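Long-range contact in DUF4848 domain-containing protein (Bacteroides thetaiotaomicron, PDB 4LB8), which is of unknown function but is made with a signal sequence, is probably an exported lipoprotein, and forms a two-chain assembly in the crystal: residues Gln63-Leu74 with Asp111-Val119. Residues are numbered along the deposited sequence; the frame is centred on the assembly and turned at random.
Sequences QMILMQEADGEL and DLSPYSRLV
Pro114 sits against one face of helix 63-80, its CG 3.9 Å from CB of Ala70, where an extended loop segment, 111-119, runs along the helix in the DUF4848 domain. About one turn apart, Met67, Ala70 and Leu74 give the helix an apolar side along which the loop lies. Selenomethionine Met67 leaves with CG anti to its own N (chi1 -172°) and then bends twice, which brings CE to the backbone where Tyr115 joins Ser116, 3.4 Å from Ser116 N, while SE lies 4.2 Å from Pro114 CG. At the other end, CD2 of Leu74 reaches CB of Leu112 at 3.9 Å and also covers the backbone of Ser113. Tyr94 of helix 84-98 packs on both Leu74 and Pro114. Two waters link polar groups of the helix and the loop: one accepts from Arg117 N and donates to Gln63 OE1, and Gln63 NE2 is held by Asn128 O. Arg208 of the second subunit forms a salt bridge with Asp71 OD1, a hydrogen bond with Pro114 O and a cation-pi contact with Tyr115. Within the loop, Tyr115 OH donates to the syn side of Asp111 OD2 at 2.7 Å. The second water lies 2.7 Å from both Asp71 OD1 and Ser113 OG.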
loop_
_atom_site.group_PDB
_atom_site.type_symbol
_atom_site.label_atom_id
_atom_site.label_comp_id
_atom_site.label_asym_id
_atom_site.label_seq_id
_atom_site.Cartn_x
_atom_site.Cartn_y
_atom_site.Cartn_z
ATOM N N GLN A 63 10.223 -0.432 31.554
ATOM C CA GLN A 63 10.473 -0.394 30.121
ATOM C C GLN A 63 9.813 0.810 29.489
ATOM O O GLN A 63 10.362 1.355 28.525
ATOM C CB GLN A 63 10.000 -1.669 29.465
ATOM C CG GLN A 63 11.111 -2.679 29.446
ATOM C CD GLN A 63 10.780 -3.875 28.637
ATOM O OE1 GLN A 63 10.051 -3.799 27.628
ATOM N NE2 GLN A 63 11.381 -4.988 29.022
HETATM N N MSE A 64 8.681 1.267 30.069
HETATM C CA MSE A 64 7.993 2.463 29.617
HETATM C C MSE A 64 8.896 3.716 29.778
HETATM O O MSE A 64 8.992 4.501 28.835
HETATM C CB MSE A 64 6.671 2.642 30.359
HETATM C CG MSE A 64 5.792 3.699 29.719
HETATM SE SE MSE A 64 5.488 5.322 30.779
HETATM C CE MSE A 64 7.068 5.943 31.079
ATOM N N ILE A 65 9.558 3.895 30.956
ATOM C CA ILE A 65 10.447 5.043 31.234
ATOM C C ILE A 65 11.628 5.010 30.258
ATOM O O ILE A 65 12.009 6.059 29.727
ATOM C CB ILE A 65 10.913 5.113 32.733
ATOM C CG1 ILE A 65 9.722 5.102 33.748
ATOM C CG2 ILE A 65 11.922 6.259 32.999
ATOM C CD1 ILE A 65 8.810 6.401 33.851
ATOM N N LEU A 66 12.157 3.806 29.977
ATOM C CA LEU A 66 13.233 3.615 29.005
ATOM C C LEU A 66 12.773 4.017 27.591
ATOM O O LEU A 66 13.560 4.609 26.875
ATOM C CB LEU A 66 13.731 2.156 29.022
ATOM C CG LEU A 66 15.067 1.902 28.338
ATOM C CD1 LEU A 66 16.207 2.569 29.093
ATOM C CD2 LEU A 66 15.307 0.417 28.179
HETATM N N MSE A 67 11.518 3.712 27.200
HETATM C CA MSE A 67 10.924 4.061 25.900
HETATM C C MSE A 67 10.796 5.581 25.782
HETATM O O MSE A 67 11.124 6.136 24.731
HETATM C CB MSE A 67 9.561 3.374 25.708
HETATM C CG MSE A 67 8.975 3.525 24.293
HETATM SE SE MSE A 67 10.099 2.790 22.880
HETATM C CE MSE A 67 9.367 0.967 22.795
ATOM N N GLN A 68 10.378 6.259 26.864
ATOM C CA GLN A 68 10.334 7.724 26.905
ATOM C C GLN A 68 11.738 8.284 26.592
ATOM O O GLN A 68 11.890 9.136 25.713
ATOM C CB GLN A 68 9.876 8.231 28.289
ATOM C CG GLN A 68 8.439 7.968 28.648
ATOM C CD GLN A 68 7.503 9.055 28.182
ATOM O OE1 GLN A 68 6.665 8.832 27.296
ATOM N NE2 GLN A 68 7.581 10.241 28.805
ATOM N N GLU A 69 12.758 7.760 27.298
ATOM C CA GLU A 69 14.158 8.144 27.158
ATOM C C GLU A 69 14.685 7.868 25.751
ATOM O O GLU A 69 15.342 8.733 25.164
ATOM C CB GLU A 69 15.011 7.385 28.178
ATOM C CG GLU A 69 14.823 7.833 29.613
ATOM C CD GLU A 69 15.723 7.134 30.616
ATOM O OE1 GLU A 69 16.583 6.325 30.192
ATOM O OE2 GLU A 69 15.574 7.409 31.829
ATOM N N ALA A 70 14.398 6.652 25.219
ATOM C CA ALA A 70 14.856 6.182 23.917
ATOM C C ALA A 70 14.347 7.095 22.817
ATOM O O ALA A 70 15.147 7.534 21.987
ATOM C CB ALA A 70 14.395 4.747 23.688
ATOM N N ASP A 71 13.026 7.430 22.865
ATOM C CA ASP A 71 12.300 8.300 21.934
ATOM C C ASP A 71 12.829 9.757 22.015
ATOM O O ASP A 71 13.117 10.368 20.972
ATOM C CB ASP A 71 10.778 8.222 22.184
ATOM C CG ASP A 71 10.077 7.013 21.555
ATOM O OD1 ASP A 71 10.650 6.405 20.617
ATOM O OD2 ASP A 71 8.923 6.731 21.939
ATOM N N GLY A 72 13.005 10.261 23.241
ATOM C CA GLY A 72 13.578 11.577 23.506
ATOM C C GLY A 72 14.975 11.694 22.924
ATOM O O GLY A 72 15.250 12.642 22.200
ATOM N N GLU A 73 15.838 10.688 23.165
ATOM C CA GLU A 73 17.207 10.607 22.639
ATOM C C GLU A 73 17.241 10.469 21.074
ATOM O O GLU A 73 18.171 10.989 20.461
ATOM C CB GLU A 73 17.961 9.434 23.305
ATOM C CG GLU A 73 19.454 9.375 22.997
ATOM C CD GLU A 73 20.300 8.329 23.701
ATOM O OE1 GLU A 73 19.831 7.745 24.708
ATOM O OE2 GLU A 73 21.457 8.122 23.263
ATOM N N LEU A 74 16.264 9.776 20.435
ATOM C CA LEU A 74 16.250 9.635 18.967
ATOM C C LEU A 74 15.930 10.994 18.318
ATOM O O LEU A 74 16.551 11.381 17.319
ATOM C CB LEU A 74 15.246 8.550 18.502
ATOM C CG LEU A 74 15.159 8.225 16.982
ATOM C CD1 LEU A 74 16.527 7.929 16.368
ATOM C CD2 LEU A 74 14.205 7.059 16.712
ATOM N N ASP A 111 12.679 3.261 9.064
ATOM C CA ASP A 111 11.956 3.353 10.327
ATOM C C ASP A 111 12.993 3.176 11.421
ATOM O O ASP A 111 13.476 2.070 11.689
ATOM C CB ASP A 111 10.813 2.338 10.396
ATOM C CG ASP A 111 10.197 2.131 11.767
ATOM O OD1 ASP A 111 10.354 3.022 12.639
ATOM O OD2 ASP A 111 9.562 1.080 11.973
ATOM N N LEU A 112 13.336 4.315 12.035
ATOM C CA LEU A 112 14.396 4.489 13.015
ATOM C C LEU A 112 14.062 4.118 14.421
ATOM O O LEU A 112 14.991 3.939 15.213
ATOM C CB LEU A 112 14.799 5.968 13.037
ATOM C CG LEU A 112 15.214 6.590 11.747
ATOM C CD1 LEU A 112 15.550 8.011 11.975
ATOM C CD2 LEU A 112 16.390 5.843 11.123
ATOM N N SER A 113 12.762 4.115 14.773
ATOM C CA SER A 113 12.249 3.940 16.143
ATOM C C SER A 113 12.469 2.576 16.777
ATOM O O SER A 113 12.221 1.553 16.135
ATOM C CB SER A 113 10.759 4.248 16.185
ATOM O OG SER A 113 10.588 5.650 16.131
ATOM N N PRO A 114 12.861 2.539 18.073
ATOM C CA PRO A 114 12.938 1.236 18.770
ATOM C C PRO A 114 11.534 0.760 19.105
ATOM O O PRO A 114 10.627 1.581 19.228
ATOM C CB PRO A 114 13.743 1.547 20.041
ATOM C CG PRO A 114 13.473 2.979 20.328
ATOM C CD PRO A 114 13.142 3.664 18.998
ATOM N N TYR A 115 11.353 -0.548 19.250
ATOM C CA TYR A 115 10.063 -1.167 19.571
ATOM C C TYR A 115 10.129 -2.049 20.796
ATOM O O TYR A 115 11.172 -2.667 21.061
ATOM C CB TYR A 115 9.584 -2.026 18.394
ATOM C CG TYR A 115 9.104 -1.215 17.219
ATOM C CD1 TYR A 115 7.771 -0.829 17.113
ATOM C CD2 TYR A 115 9.984 -0.827 16.203
ATOM C CE1 TYR A 115 7.313 -0.101 16.018
ATOM C CE2 TYR A 115 9.543 -0.071 15.120
ATOM C CZ TYR A 115 8.205 0.285 15.029
ATOM O OH TYR A 115 7.745 1.031 13.972
ATOM N N SER A 116 8.987 -2.169 21.507
ATOM C CA SER A 116 8.858 -3.106 22.635
ATOM C C SER A 116 8.861 -4.513 22.043
ATOM O O SER A 116 8.381 -4.707 20.926
ATOM C CB SER A 116 7.563 -2.839 23.406
ATOM O OG SER A 116 7.547 -3.297 24.751
ATOM N N ARG A 117 9.431 -5.480 22.761
ATOM C CA ARG A 117 9.449 -6.888 22.351
ATOM C C ARG A 117 8.166 -7.566 22.848
ATOM O O ARG A 117 7.842 -8.633 22.381
ATOM C CB ARG A 117 10.702 -7.603 22.879
ATOM C CG ARG A 117 11.959 -7.182 22.132
ATOM C CD ARG A 117 13.209 -7.854 22.684
ATOM N NE ARG A 117 14.437 -7.432 21.996
ATOM C CZ ARG A 117 14.880 -7.962 20.860
ATOM N NH1 ARG A 117 14.198 -8.933 20.260
ATOM N NH2 ARG A 117 15.993 -7.506 20.298
ATOM N N LEU A 118 7.409 -6.896 23.724
ATOM C CA LEU A 118 6.175 -7.353 24.364
ATOM C C LEU A 118 5.012 -7.573 23.422
ATOM O O LEU A 118 4.673 -6.711 22.614
ATOM C CB LEU A 118 5.707 -6.335 25.430
ATOM C CG LEU A 118 6.558 -6.147 26.675
ATOM C CD1 LEU A 118 5.908 -5.167 27.619
ATOM C CD2 LEU A 118 6.804 -7.455 27.391
ATOM N N VAL A 119 4.339 -8.700 23.605
ATOM C CA VAL A 119 3.110 -9.032 22.883
ATOM C C VAL A 119 1.982 -8.252 23.590
ATOM O O VAL A 119 1.194 -7.559 22.948
ATOM C CB VAL A 119 2.860 -10.570 22.868
ATOM C CG1 VAL A 119 1.569 -10.919 22.146
ATOM C CG2 VAL A 119 4.038 -11.314 22.279
HETATM O O HOH W 1 10.890 -4.943 24.977
HETATM O O HOH W 2 10.969 7.406 18.139
#